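Aclacinomycin-N/aclacinomycin-A oxidase (Streptomyces galilaeus, PDB 2IPI) oxidises the terminal sugar of aclacinomycins with molecular oxygen, using a bicovalently attached FAD, in the last two steps of antibiotic biosynthesis. Local coordinates at residues Trp372-His383 with Trp440-Phe449. Numbering follows the deposited sequence.
Sequences WTAAQAATLYRH and WIREIYREIF
Ile-448 fills the tight end of this antiparallel helix pair, its CG1 and CD1 each 3.4 Å from CZ3 of the Trp-372 indole. On that ring, Leu-380 CD2 lies over one face toward the rim, and Phe-449 CZ comes to its edge, the ring planes at 49°. Phe-449 is steadied in turn by Ile-448 CG1, which rests over the centre of its ring. The other branch of Ile-448, CG2, meets Thr-379 CG2 at 3.6 Å; chi1 of -70° puts OG1 beside the backbone N and leaves CG2 anti to it, facing the isoleucine. One helical turn on, His-383 is a knob in the hole formed by Trp-440, Glu-443, Ile-444 and Glu-447, its CB 3.6 Å from Ile-444 CG2, while Trp-440 CZ3 lies at the imidazole edge.

The solvent side is looser and polar. Arg-382 NH1 makes a salt bridge to Glu-447 OE2 at 3.2 Å whose hydrogen bond is weak and bent, though the placing of OE2 is less certain. A water donates to Glu-447 O (2.8 Å).

With axes 9.5 Å apart, these are antiparallel helices layered on an antiparallel sheet; the Trp-440 side chain lies about 9 Å from the bound AKY. Trp-372, just ahead of helix 374-385, touches Val-422 of strand 420-428, which Ile-448 and Trp-440 of helix 434-448 also touch; Phe-449 reaches strand 360-368, and helix 262-278 flanks helix 374-385 through Ile-269.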
ATOM      1  N   TRP A 372     -20.973   3.921  -0.503  1.00 16.70           N
ATOM      2  CA  TRP A 372     -21.218   5.220   0.110  1.00 16.87           C
ATOM      3  C   TRP A 372     -22.718   5.443   0.315  1.00 20.47           C
ATOM      4  O   TRP A 372     -23.528   4.763  -0.328  1.00 22.83           O
ATOM      5  CB  TRP A 372     -20.685   6.334  -0.771  1.00 18.07           C
ATOM      6  CG  TRP A 372     -19.238   6.375  -1.112  1.00 20.75           C
ATOM      7  CD1 TRP A 372     -18.668   6.221  -2.349  1.00 21.48           C
ATOM      8  CD2 TRP A 372     -18.150   6.593  -0.209  1.00 19.54           C
ATOM      9  NE1 TRP A 372     -17.299   6.329  -2.254  1.00 17.35           N
ATOM     10  CE2 TRP A 372     -16.957   6.556  -0.956  1.00 18.32           C
ATOM     11  CE3 TRP A 372     -18.101   6.810   1.174  1.00 16.66           C
ATOM     12  CZ2 TRP A 372     -15.703   6.733  -0.370  1.00 17.03           C
ATOM     13  CZ3 TRP A 372     -16.855   6.984   1.742  1.00 14.64           C
ATOM     14  CH2 TRP A 372     -15.686   6.947   0.983  1.00 15.73           C
ATOM     15  N   THR A 373     -23.107   6.383   1.173  1.00 19.99           N
ATOM     16  CA  THR A 373     -24.515   6.716   1.321  1.00 20.78           C
ATOM     17  C   THR A 373     -24.945   7.741   0.272  1.00 20.99           C
ATOM     18  O   THR A 373     -24.090   8.270  -0.434  1.00 14.06           O
ATOM     19  CB  THR A 373     -24.817   7.264   2.730  1.00 21.23           C
ATOM     20  OG1 THR A 373     -26.175   7.714   2.762  1.00 26.74           O
ATOM     21  CG2 THR A 373     -23.995   8.482   3.105  1.00 14.11           C
ATOM     22  N   ALA A 374     -26.241   8.044   0.225  1.00 23.07           N
ATOM     23  CA  ALA A 374     -26.737   9.170  -0.559  1.00 22.80           C
ATOM     24  C   ALA A 374     -25.978  10.451  -0.213  1.00 20.40           C
ATOM     25  O   ALA A 374     -25.547  11.209  -1.073  1.00 21.86           O
ATOM     26  CB  ALA A 374     -28.232   9.393  -0.345  1.00 21.70           C
ATOM     27  N   ALA A 375     -25.820  10.685   1.086  1.00 21.76           N
ATOM     28  CA  ALA A 375     -25.203  11.912   1.586  1.00 21.46           C
ATOM     29  C   ALA A 375     -23.706  11.956   1.308  1.00 15.50           C
ATOM     30  O   ALA A 375     -23.171  12.992   0.917  1.00 13.94           O
ATOM     31  CB  ALA A 375     -25.472  12.047   3.075  1.00 26.46           C
ATOM     32  N   GLN A 376     -23.023  10.828   1.512  1.00 14.91           N
ATOM     33  CA  GLN A 376     -21.580  10.796   1.258  1.00 14.17           C
ATOM     34  C   GLN A 376     -21.297  11.056  -0.217  1.00 14.97           C
ATOM     35  O   GLN A 376     -20.419  11.840  -0.574  1.00 12.34           O
ATOM     36  CB  GLN A 376     -20.986   9.467   1.723  1.00 15.04           C
ATOM     37  CG  GLN A 376     -20.825   9.360   3.237  1.00 14.87           C
ATOM     38  CD  GLN A 376     -20.596   7.939   3.717  1.00 14.05           C
ATOM     39  OE1 GLN A 376     -19.682   7.713   4.524  1.00 19.67           O
ATOM     40  NE2 GLN A 376     -21.398   6.995   3.246  1.00 12.25           N
ATOM     41  N   ALA A 377     -22.050  10.423  -1.109  1.00 18.83           N
ATOM     42  CA  ALA A 377     -21.905  10.671  -2.540  1.00 16.51           C
ATOM     43  C   ALA A 377     -22.002  12.166  -2.848  1.00 19.46           C
ATOM     44  O   ALA A 377     -21.302  12.669  -3.726  1.00 16.66           O
ATOM     45  CB  ALA A 377     -22.961   9.902  -3.310  1.00 16.70           C
ATOM     46  N   ALA A 378     -22.873  12.827  -2.089  1.00 19.48           N
ATOM     47  CA  ALA A 378     -23.157  14.242  -2.307  1.00 20.10           C
ATOM     48  C   ALA A 378     -22.046  15.131  -1.764  1.00 19.65           C
ATOM     49  O   ALA A 378     -21.784  16.186  -2.350  1.00 20.12           O
ATOM     50  CB  ALA A 378     -24.493  14.611  -1.686  1.00 24.66           C
ATOM     51  N   THR A 379     -21.433  14.715  -0.665  1.00 20.88           N
ATOM     52  CA  THR A 379     -20.254  15.337  -0.070  1.00 16.74           C
ATOM     53  C   THR A 379     -19.124  15.324  -1.094  1.00 17.17           C
ATOM     54  O   THR A 379     -18.438  16.319  -1.330  1.00 18.31           O
ATOM     55  CB  THR A 379     -19.800  14.604   1.206  1.00 18.25           C
ATOM     56  OG1 THR A 379     -20.754  14.811   2.260  1.00 17.89           O
ATOM     57  CG2 THR A 379     -18.475  15.142   1.712  1.00 12.12           C
ATOM     58  N   LEU A 380     -18.975  14.154  -1.707  1.00 20.58           N
ATOM     59  CA  LEU A 380     -18.026  13.890  -2.771  1.00 18.89           C
ATOM     60  C   LEU A 380     -18.221  14.879  -3.914  1.00 16.08           C
ATOM     61  O   LEU A 380     -17.313  15.636  -4.261  1.00 18.51           O
ATOM     62  CB  LEU A 380     -18.194  12.456  -3.285  1.00 22.25           C
ATOM     63  CG  LEU A 380     -17.008  11.502  -3.140  1.00 27.70           C
ATOM     64  CD1 LEU A 380     -15.965  12.042  -2.182  1.00 32.58           C
ATOM     65  CD2 LEU A 380     -17.475  10.131  -2.681  1.00 27.07           C
ATOM     66  N   TYR A 381     -19.411  14.892  -4.508  1.00 15.18           N
ATOM     67  CA  TYR A 381     -19.639  15.782  -5.644  1.00 17.45           C
ATOM     68  C   TYR A 381     -19.358  17.238  -5.292  1.00 17.57           C
ATOM     69  O   TYR A 381     -18.644  17.924  -6.033  1.00 20.79           O
ATOM     70  CB  TYR A 381     -21.067  15.632  -6.188  1.00 17.77           C
ATOM     71  CG  TYR A 381     -21.313  16.466  -7.430  1.00 18.57           C
ATOM     72  CD1 TYR A 381     -21.004  15.938  -8.680  1.00 18.97           C
ATOM     73  CD2 TYR A 381     -21.837  17.746  -7.385  1.00 17.50           C
ATOM     74  CE1 TYR A 381     -21.213  16.674  -9.827  1.00 22.24           C
ATOM     75  CE2 TYR A 381     -22.056  18.489  -8.532  1.00 20.35           C
ATOM     76  CZ  TYR A 381     -21.741  17.942  -9.756  1.00 20.71           C
ATOM     77  OH  TYR A 381     -21.944  18.654 -10.915  1.00 26.52           O
ATOM     78  N   ARG A 382     -19.907  17.766  -4.200  1.00 18.92           N
ATOM     79  CA  ARG A 382     -19.726  19.198  -3.931  1.00 14.75           C
ATOM     80  C   ARG A 382     -18.263  19.574  -3.775  1.00 15.67           C
ATOM     81  O   ARG A 382     -17.772  20.596  -4.272  1.00 12.61           O
ATOM     82  CB  ARG A 382     -20.483  19.612  -2.674  1.00 16.09           C
ATOM     83  CG  ARG A 382     -20.787  21.104  -2.571  1.00 21.08           C
ATOM     84  CD  ARG A 382     -21.372  21.384  -1.183  1.00 26.72           C
ATOM     85  NE  ARG A 382     -22.166  20.247  -0.696  1.00 27.66           N
ATOM     86  CZ  ARG A 382     -21.943  19.590   0.429  1.00 27.11           C
ATOM     87  NH1 ARG A 382     -20.936  19.945   1.206  1.00 31.00           N
ATOM     88  NH2 ARG A 382     -22.679  18.568   0.831  1.00 29.23           N
ATOM     89  N   HIS A 383     -17.525  18.750  -3.031  1.00 16.29           N
ATOM     90  CA  HIS A 383     -16.110  19.081  -2.821  1.00 16.55           C
ATOM     91  C   HIS A 383     -15.290  18.840  -4.069  1.00 18.11           C
ATOM     92  O   HIS A 383     -14.238  19.453  -4.289  1.00 16.22           O
ATOM     93  CB  HIS A 383     -15.560  18.255  -1.667  1.00 20.34           C
ATOM     94  CG  HIS A 383     -15.574  19.019  -0.374  1.00 20.32           C
ATOM     95  ND1 HIS A 383     -16.612  18.944   0.528  1.00 21.02           N
ATOM     96  CD2 HIS A 383     -14.677  19.878   0.149  1.00 21.27           C
ATOM     97  CE1 HIS A 383     -16.345  19.724   1.554  1.00 20.26           C
ATOM     98  NE2 HIS A 383     -15.176  20.304   1.360  1.00 22.12           N
ATOM     99  N   TRP A 440      -8.054  21.426   2.509  1.00 22.67           N
ATOM    100  CA  TRP A 440      -8.862  20.708   1.543  1.00 23.07           C
ATOM    101  C   TRP A 440      -9.007  19.231   1.868  1.00 20.52           C
ATOM    102  O   TRP A 440     -10.114  18.711   1.985  1.00 15.16           O
ATOM    103  CB  TRP A 440      -8.223  20.893   0.152  1.00 29.69           C
ATOM    104  CG  TRP A 440      -8.428  19.716  -0.753  1.00 36.91           C
ATOM    105  CD1 TRP A 440      -7.559  18.699  -1.036  1.00 38.82           C
ATOM    106  CD2 TRP A 440      -9.618  19.450  -1.501  1.00 39.74           C
ATOM    107  NE1 TRP A 440      -8.143  17.825  -1.912  1.00 39.30           N
ATOM    108  CE2 TRP A 440      -9.401  18.258  -2.217  1.00 40.73           C
ATOM    109  CE3 TRP A 440     -10.842  20.114  -1.627  1.00 41.05           C
ATOM    110  CZ2 TRP A 440     -10.367  17.705  -3.054  1.00 42.63           C
ATOM    111  CZ3 TRP A 440     -11.795  19.559  -2.457  1.00 42.62           C
ATOM    112  CH2 TRP A 440     -11.557  18.370  -3.159  1.00 42.67           C
ATOM    113  N   ILE A 441      -7.874  18.522   1.993  1.00 17.13           N
ATOM    114  CA  ILE A 441      -7.969  17.073   2.157  1.00 17.42           C
ATOM    115  C   ILE A 441      -8.632  16.689   3.474  1.00 15.04           C
ATOM    116  O   ILE A 441      -9.328  15.680   3.585  1.00 13.68           O
ATOM    117  CB  ILE A 441      -6.597  16.363   2.093  1.00 19.58           C
ATOM    118  CG1 ILE A 441      -5.422  17.148   2.663  1.00 20.94           C
ATOM    119  CG2 ILE A 441      -6.300  15.944   0.662  1.00 26.31           C
ATOM    120  CD1 ILE A 441      -5.338  17.145   4.175  1.00 31.00           C
ATOM    121  N   ARG A 442      -8.399  17.518   4.501  1.00 10.74           N
ATOM    122  CA  ARG A 442      -8.980  17.126   5.785  1.00 18.16           C
ATOM    123  C   ARG A 442     -10.490  17.313   5.769  1.00 20.42           C
ATOM    124  O   ARG A 442     -11.221  16.475   6.291  1.00 17.60           O
ATOM    125  CB  ARG A 442      -8.348  17.930   6.918  1.00 16.15           C
ATOM    126  CG  ARG A 442      -6.923  17.521   7.230  1.00 16.49           C
ATOM    127  CD  ARG A 442      -6.149  18.735   7.749  1.00 19.21           C
ATOM    128  NE  ARG A 442      -4.936  18.289   8.424  1.00 20.69           N
ATOM    129  CZ  ARG A 442      -3.889  19.001   8.770  1.00 20.44           C
ATOM    130  NH1 ARG A 442      -3.840  20.294   8.513  1.00 21.87           N
ATOM    131  NH2 ARG A 442      -2.874  18.402   9.387  1.00 14.40           N
ATOM    132  N   GLU A 443     -10.930  18.414   5.182  1.00 21.53           N
ATOM    133  CA  GLU A 443     -12.347  18.719   5.045  1.00 21.96           C
ATOM    134  C   GLU A 443     -13.139  17.654   4.306  1.00 17.52           C
ATOM    135  O   GLU A 443     -14.204  17.263   4.785  1.00 21.43           O
ATOM    136  CB  GLU A 443     -12.501  20.056   4.307  1.00 25.15           C
ATOM    137  CG  GLU A 443     -12.450  21.282   5.204  1.00 28.85           C
ATOM    138  CD  GLU A 443     -11.803  22.466   4.509  1.00 31.36           C
ATOM    139  OE1 GLU A 443     -11.407  23.438   5.201  1.00 23.71           O
ATOM    140  OE2 GLU A 443     -11.678  22.427   3.264  1.00 39.06           O
ATOM    141  N   ILE A 444     -12.701  17.149   3.144  1.00 17.75           N
ATOM    142  CA  ILE A 444     -13.492  16.124   2.475  1.00 13.68           C
ATOM    143  C   ILE A 444     -13.649  14.848   3.304  1.00 12.76           C
ATOM    144  O   ILE A 444     -14.714  14.224   3.348  1.00 18.14           O
ATOM    145  CB  ILE A 444     -12.903  15.651   1.121  1.00 17.56           C
ATOM    146  CG1 ILE A 444     -11.704  16.437   0.636  1.00 18.20           C
ATOM    147  CG2 ILE A 444     -14.023  15.576   0.084  1.00 20.12           C
ATOM    148  CD1 ILE A 444     -10.924  15.768  -0.478  1.00 21.91           C
ATOM    149  N   TYR A 445     -12.544  14.470   3.942  1.00 10.89           N
ATOM    150  CA  TYR A 445     -12.507  13.250   4.733  1.00 14.01           C
ATOM    151  C   TYR A 445     -13.448  13.288   5.936  1.00 14.44           C
ATOM    152  O   TYR A 445     -14.277  12.389   6.096  1.00 14.43           O
ATOM    153  CB  TYR A 445     -11.078  13.006   5.221  1.00 15.39           C
ATOM    154  CG  TYR A 445     -10.800  11.581   5.646  1.00 15.36           C
ATOM    155  CD1 TYR A 445     -10.707  11.233   6.981  1.00 16.11           C
ATOM    156  CD2 TYR A 445     -10.612  10.588   4.693  1.00 12.46           C
ATOM    157  CE1 TYR A 445     -10.448   9.926   7.370  1.00 18.15           C
ATOM    158  CE2 TYR A 445     -10.353   9.286   5.071  1.00 14.66           C
ATOM    159  CZ  TYR A 445     -10.272   8.961   6.406  1.00 17.54           C
ATOM    160  OH  TYR A 445     -10.009   7.662   6.771  1.00 19.13           O
ATOM    161  N   ARG A 446     -13.306  14.308   6.777  1.00 15.65           N
ATOM    162  CA  ARG A 446     -14.132  14.439   7.972  1.00 15.24           C
ATOM    163  C   ARG A 446     -15.613  14.506   7.614  1.00 17.58           C
ATOM    164  O   ARG A 446     -16.505  14.009   8.298  1.00 20.21           O
ATOM    165  CB  ARG A 446     -13.727  15.681   8.769  1.00 13.35           C
ATOM    166  N   GLU A 447     -15.883  15.165   6.491  1.00 18.15           N
ATOM    167  CA  GLU A 447     -17.277  15.339   6.072  1.00 15.84           C
ATOM    168  C   GLU A 447     -17.871  14.042   5.565  1.00 14.96           C
ATOM    169  O   GLU A 447     -19.031  13.735   5.883  1.00 18.83           O
ATOM    170  CB  GLU A 447     -17.314  16.436   5.014  1.00 18.20           C
ATOM    171  CG  GLU A 447     -18.590  17.263   4.991  1.00 24.33           C
ATOM    172  CD  GLU A 447     -18.610  18.115   3.729  1.00 28.50           C
ATOM    173  OE1 GLU A 447     -17.987  19.199   3.760  1.00 29.60           O
ATOM    174  OE2 GLU A 447     -19.230  17.661   2.745  1.00 30.39           O
ATOM    175  N   ILE A 448     -17.163  13.217   4.774  1.00 14.94           N
ATOM    176  CA  ILE A 448     -17.886  11.980   4.464  1.00 16.88           C
ATOM    177  C   ILE A 448     -17.828  11.002   5.634  1.00 15.61           C
ATOM    178  O   ILE A 448     -18.566  10.009   5.637  1.00 25.93           O
ATOM    179  CB  ILE A 448     -17.444  11.258   3.183  1.00 20.85           C
ATOM    180  CG1 ILE A 448     -16.738   9.924   3.470  1.00 16.48           C
ATOM    181  CG2 ILE A 448     -16.624  12.147   2.262  1.00 14.98           C
ATOM    182  CD1 ILE A 448     -15.389   9.871   2.818  1.00 22.49           C
ATOM    183  N   PHE A 449     -16.988  11.202   6.651  1.00 14.26           N
ATOM    184  CA  PHE A 449     -17.011  10.218   7.743  1.00 13.68           C
ATOM    185  C   PHE A 449     -17.540  10.863   9.030  1.00 17.04           C
ATOM    186  O   PHE A 449     -17.396  10.322  10.124  1.00 16.04           O
ATOM    187  CB  PHE A 449     -15.632   9.602   7.973  1.00 13.50           C
ATOM    188  CG  PHE A 449     -15.290   8.627   6.847  1.00 11.91           C
ATOM    189  CD1 PHE A 449     -16.095   7.527   6.626  1.00 12.35           C
ATOM    190  CD2 PHE A 449     -14.180   8.844   6.046  1.00 15.49           C
ATOM    191  CE1 PHE A 449     -15.811   6.620   5.614  1.00 11.28           C
ATOM    192  CE2 PHE A 449     -13.879   7.947   5.030  1.00 15.10           C
ATOM    193  CZ  PHE A 449     -14.701   6.857   4.828  1.00 14.38           C
TER
HETATM  194  O   HOH W   1     -21.090  13.249   4.062  1.00 15.77           O